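Long-range contact in probable aminotransferase (Pseudomonas aeruginosa, PDB 5YKT), which belongs to the class-III aminotransferases, enzymes of the pyridoxal-phosphate-dependent type, and holds 4'-deoxy-4'-aminopyridoxal-5'-phosphate (PMP) in its pocket: residues A[225-230]-A[261-266]. The protein carries 1 engineered substitution. Residues are numbered along the deposited sequence; the frame is centred on the assembly and turned at random. Where two conformers were deposited one is given.
Sequences TEPFMT and THTISC. With PMP (4'-deoxy-4'-aminopyridoxal-5'-phosphate), chain C.
Thr230 OG1 is gripped by groups of both segments: His262 ND1 donates to it over 2.8 Å, and it donates in turn to Glu226 OE1 at 2.6 Å, on the syn lone pair of that oxygen. The hydroxyl lies only 3° out of the His262 ring plane, an in-plane approach that would help hold the rotation of the imidazole. The ring thus meets Thr230 at its edge and has PMP O3 over one face, offset toward the rim, 3.1 Å from His262 CE1. Placed between its own backbone N and carbonyl carbon (chi1 66°), Thr230 OG1 reaches both partners. The other carboxylate oxygen, Glu226 OE2, takes the backbone N-H of Thr230 from above the carboxylate plane, and the carboxylate packs against the ligand methyl, with Glu226 OE1 3.5 Å from PMP C2A. A water bridges the segments as well, donating to Glu226 OE1 (2.7 Å) and accepting from the backbone N of His262. Beyond this polar patch Thr263 meets Pro227 tip to tip, its OG1, hydrogen-bonded to Glu260, lying 3.3 Å from Pro227 CG, while its methyl CG2 rests 3.3 Å from Phe228 O. The contact joins two pocket loops at the C-terminal ends of neighbouring parallel strands 220-225 and 255-259 of the seven-stranded sheet, as expected for fold-type I PLP enzymes. Tyr271 of helix 270-275 packs on Pro227, Phe228 and Thr263, and Ile382 of strand 378-382 touches Phe228, Thr230 and Thr263.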
ATOM      1  N   THR A 225      -3.699 -18.956  -2.139  1.00 16.38           N
ATOM      2  CA  THR A 225      -2.838 -19.744  -1.252  1.00 15.51           C
ATOM      3  C   THR A 225      -1.365 -19.496  -1.483  1.00 15.98           C
ATOM      4  O   THR A 225      -0.933 -19.213  -2.603  1.00 17.01           O
ATOM      5  CB  THR A 225      -3.097 -21.255  -1.445  1.00 22.08           C
ATOM      6  OG1 THR A 225      -2.386 -22.007  -0.451  1.00 20.92           O
ATOM      7  CG2 THR A 225      -2.726 -21.760  -2.858  1.00 21.43           C
ATOM      8  N   GLU A 226      -0.572 -19.626  -0.416  1.00 16.44           N
ATOM      9  CA  GLU A 226       0.853 -19.849  -0.611  1.00 14.92           C
ATOM     10  C   GLU A 226       1.017 -21.283  -1.134  1.00 18.26           C
ATOM     11  O   GLU A 226       0.212 -22.148  -0.812  1.00 17.87           O
ATOM     12  CB  GLU A 226       1.611 -19.744   0.693  1.00 15.15           C
ATOM     13  CG  GLU A 226       1.611 -18.383   1.352  1.00 15.31           C
ATOM     14  CD  GLU A 226       2.518 -18.391   2.553  1.00 17.76           C
ATOM     15  OE1 GLU A 226       3.713 -18.087   2.369  1.00 17.62           O
ATOM     16  OE2 GLU A 226       2.048 -18.763   3.660  1.00 17.29           O
ATOM     17  N   PRO A 227       2.059 -21.540  -1.932  1.00 16.40           N
ATOM     18  CA  PRO A 227       2.292 -22.931  -2.385  1.00 18.18           C
ATOM     19  C   PRO A 227       2.865 -23.845  -1.299  1.00 19.92           C
ATOM     20  O   PRO A 227       2.855 -25.083  -1.439  1.00 19.49           O
ATOM     21  CB  PRO A 227       3.273 -22.749  -3.532  1.00 19.66           C
ATOM     22  CG  PRO A 227       4.046 -21.499  -3.184  1.00 18.69           C
ATOM     23  CD  PRO A 227       3.083 -20.600  -2.446  1.00 17.80           C
ATOM     24  N   PHE A 228       3.351 -23.233  -0.226  1.00 17.72           N
ATOM     25  CA  PHE A 228       3.957 -23.891   0.907  1.00 19.45           C
ATOM     26  C   PHE A 228       3.642 -22.896   2.016  1.00 20.55           C
ATOM     27  O   PHE A 228       4.025 -21.720   1.900  1.00 17.49           O
ATOM     28  CB  PHE A 228       5.455 -23.999   0.591  1.00 19.82           C
ATOM     29  CG  PHE A 228       6.262 -24.802   1.556  1.00 21.77           C
ATOM     30  CD1 PHE A 228       6.563 -24.312   2.815  1.00 29.53           C
ATOM     31  CD2 PHE A 228       6.833 -26.008   1.150  1.00 21.42           C
ATOM     32  CE1 PHE A 228       7.342 -25.053   3.680  1.00 36.56           C
ATOM     33  CE2 PHE A 228       7.632 -26.745   2.025  1.00 25.31           C
ATOM     34  CZ  PHE A 228       7.883 -26.258   3.285  1.00 32.38           C
ATOM     35  N   MET A 229       2.881 -23.288   3.045  1.00 18.84           N
ATOM     36  CA  MET A 229       2.439 -22.281   4.022  1.00 20.15           C
ATOM     37  C   MET A 229       3.606 -21.881   4.906  1.00 18.30           C
ATOM     38  O   MET A 229       4.385 -22.749   5.305  1.00 19.58           O
ATOM     39  CB  MET A 229       1.279 -22.775   4.873  1.00 19.63           C
ATOM     40  CG  MET A 229       0.084 -23.228   4.048  1.00 19.51           C
ATOM     41  SD  MET A 229      -1.321 -23.754   5.051  1.00 21.33           S
ATOM     42  CE  MET A 229      -1.925 -22.180   5.688  1.00 20.15           C
ATOM     43  N   THR A 230       3.744 -20.591   5.172  1.00 17.63           N
ATOM     44  CA  THR A 230       4.856 -20.052   5.948  1.00 15.55           C
ATOM     45  C   THR A 230       4.444 -19.156   7.105  1.00 20.71           C
ATOM     46  O   THR A 230       5.317 -18.668   7.811  1.00 20.94           O
ATOM     47  CB  THR A 230       5.838 -19.254   5.054  1.00 18.15           C
ATOM     48  OG1 THR A 230       5.170 -18.082   4.564  1.00 16.81           O
ATOM     49  CG2 THR A 230       6.343 -20.113   3.920  1.00 19.30           C
ATOM     50  N   THR A 261       4.972 -14.301  -1.757  1.00 15.78           N
ATOM     51  CA  THR A 261       5.571 -13.246  -0.951  1.00 15.27           C
ATOM     52  C   THR A 261       6.685 -13.766  -0.034  1.00 16.21           C
ATOM     53  O   THR A 261       7.700 -13.081   0.120  1.00 15.89           O
ATOM     54  CB  THR A 261       4.469 -12.516  -0.166  1.00 17.85           C
ATOM     55  OG1 THR A 261       3.610 -11.872  -1.117  1.00 16.84           O
ATOM     56  CG2 THR A 261       5.023 -11.453   0.783  1.00 18.17           C
ATOM     57  N   HIS A 262       6.484 -14.936   0.566  1.00 15.83           N
ATOM     58  CA  HIS A 262       7.545 -15.631   1.305  1.00 15.98           C
ATOM     59  C   HIS A 262       8.237 -16.752   0.545  1.00 17.61           C
ATOM     60  O   HIS A 262       9.458 -16.956   0.707  1.00 17.88           O
ATOM     61  CB  HIS A 262       7.013 -16.215   2.620  1.00 15.09           C
ATOM     62  CG  HIS A 262       6.801 -15.198   3.685  1.00 16.86           C
ATOM     63  ND1 HIS A 262       6.131 -15.494   4.851  1.00 17.67           N
ATOM     64  CD2 HIS A 262       7.226 -13.923   3.803  1.00 18.98           C
ATOM     65  CE1 HIS A 262       6.116 -14.417   5.620  1.00 19.94           C
ATOM     66  NE2 HIS A 262       6.765 -13.446   5.001  1.00 21.84           N
ATOM     67  N   THR A 263       7.485 -17.520  -0.239  1.00 16.65           N
ATOM     68  CA  THR A 263       8.032 -18.705  -0.888  1.00 16.67           C
ATOM     69  C   THR A 263       8.998 -18.375  -2.037  1.00 16.55           C
ATOM     70  O   THR A 263       9.648 -19.275  -2.555  1.00 16.40           O
ATOM     71  CB  THR A 263       6.943 -19.689  -1.329  1.00 18.30           C
ATOM     72  OG1 THR A 263       6.040 -19.038  -2.215  1.00 17.12           O
ATOM     73  CG2 THR A 263       6.201 -20.234  -0.143  1.00 17.67           C
ATOM     74  N   ILE A 264       9.144 -17.104  -2.385  1.00 15.11           N
ATOM     75  CA  ILE A 264      10.247 -16.622  -3.227  1.00 15.70           C
ATOM     76  C   ILE A 264      11.629 -17.020  -2.675  1.00 19.07           C
ATOM     77  O   ILE A 264      12.597 -17.089  -3.419  1.00 19.21           O
ATOM     78  CB  ILE A 264      10.142 -15.100  -3.478  1.00 17.39           C
ATOM     79  CG1 ILE A 264      11.069 -14.622  -4.598  1.00 18.02           C
ATOM     80  CG2 ILE A 264      10.408 -14.327  -2.196  1.00 15.92           C
ATOM     81  CD1 ILE A 264      10.879 -15.316  -5.925  1.00 19.32           C
ATOM     82  N   SER A 265      11.711 -17.366  -1.387  1.00 15.49           N
ATOM     83  CA  SER A 265      12.945 -17.953  -0.856  1.00 16.56           C
ATOM     84  C   SER A 265      13.366 -19.270  -1.510  1.00 18.23           C
ATOM     85  O   SER A 265      14.517 -19.668  -1.371  1.00 19.93           O
ATOM     86  CB  SER A 265      12.823 -18.177   0.640  1.00 19.70           C
ATOM     87  OG  SER A 265      11.861 -19.191   0.925  1.00 29.00           O
ATOM     88  N   CYS A 266      12.443 -19.962  -2.170  0.55 17.22           N
ATOM     89  CA  CYS A 266      12.718 -21.260  -2.803  0.55 17.12           C
ATOM     90  C   CYS A 266      13.656 -21.199  -3.996  0.55 19.61           C
ATOM     91  O   CYS A 266      14.323 -22.178  -4.307  0.55 24.36           O
ATOM     92  CB  CYS A 266      11.408 -21.885  -3.241  0.55 20.09           C
ATOM     93  SG  CYS A 266      11.511 -23.596  -3.777  0.55 26.41           S
TER
HETATM   94  N1  PMP C 501       1.261 -12.705   1.502  1.00 13.14           N
HETATM   95  C2  PMP C 501       2.032 -13.414   2.354  1.00 16.58           C
HETATM   96  C2A PMP C 501       2.292 -14.880   2.140  1.00 14.00           C
HETATM   97  C3  PMP C 501       2.668 -12.727   3.484  1.00 14.94           C
HETATM   98  O3  PMP C 501       3.450 -13.392   4.365  1.00 17.59           O
HETATM   99  C4  PMP C 501       2.424 -11.296   3.697  1.00 13.96           C
HETATM  100  C4A PMP C 501       3.071 -10.605   4.863  1.00 16.99           C
HETATM  101  N4A PMP C 501       4.504 -10.867   4.853  1.00 23.39           N
HETATM  102  C5  PMP C 501       1.556 -10.636   2.701  1.00 12.71           C
HETATM  103  C6  PMP C 501       1.013 -11.387   1.669  1.00 12.30           C
HETATM  104  C5A PMP C 501       1.214  -9.173   2.844  1.00 15.43           C
HETATM  105  O4P PMP C 501       2.349  -8.349   2.618  1.00 15.75           O
HETATM  106  P   PMP C 501       2.241  -6.825   3.115  1.00 15.31           P
HETATM  107  O1P PMP C 501       2.193  -6.830   4.602  1.00 15.15           O
HETATM  108  O2P PMP C 501       0.993  -6.306   2.425  1.00 14.58           O
HETATM  109  O3P PMP C 501       3.512  -6.217   2.600  1.00 15.15           O
HETATM  110  O   HOH W   1       4.568 -17.021   0.082  1.00 15.37           O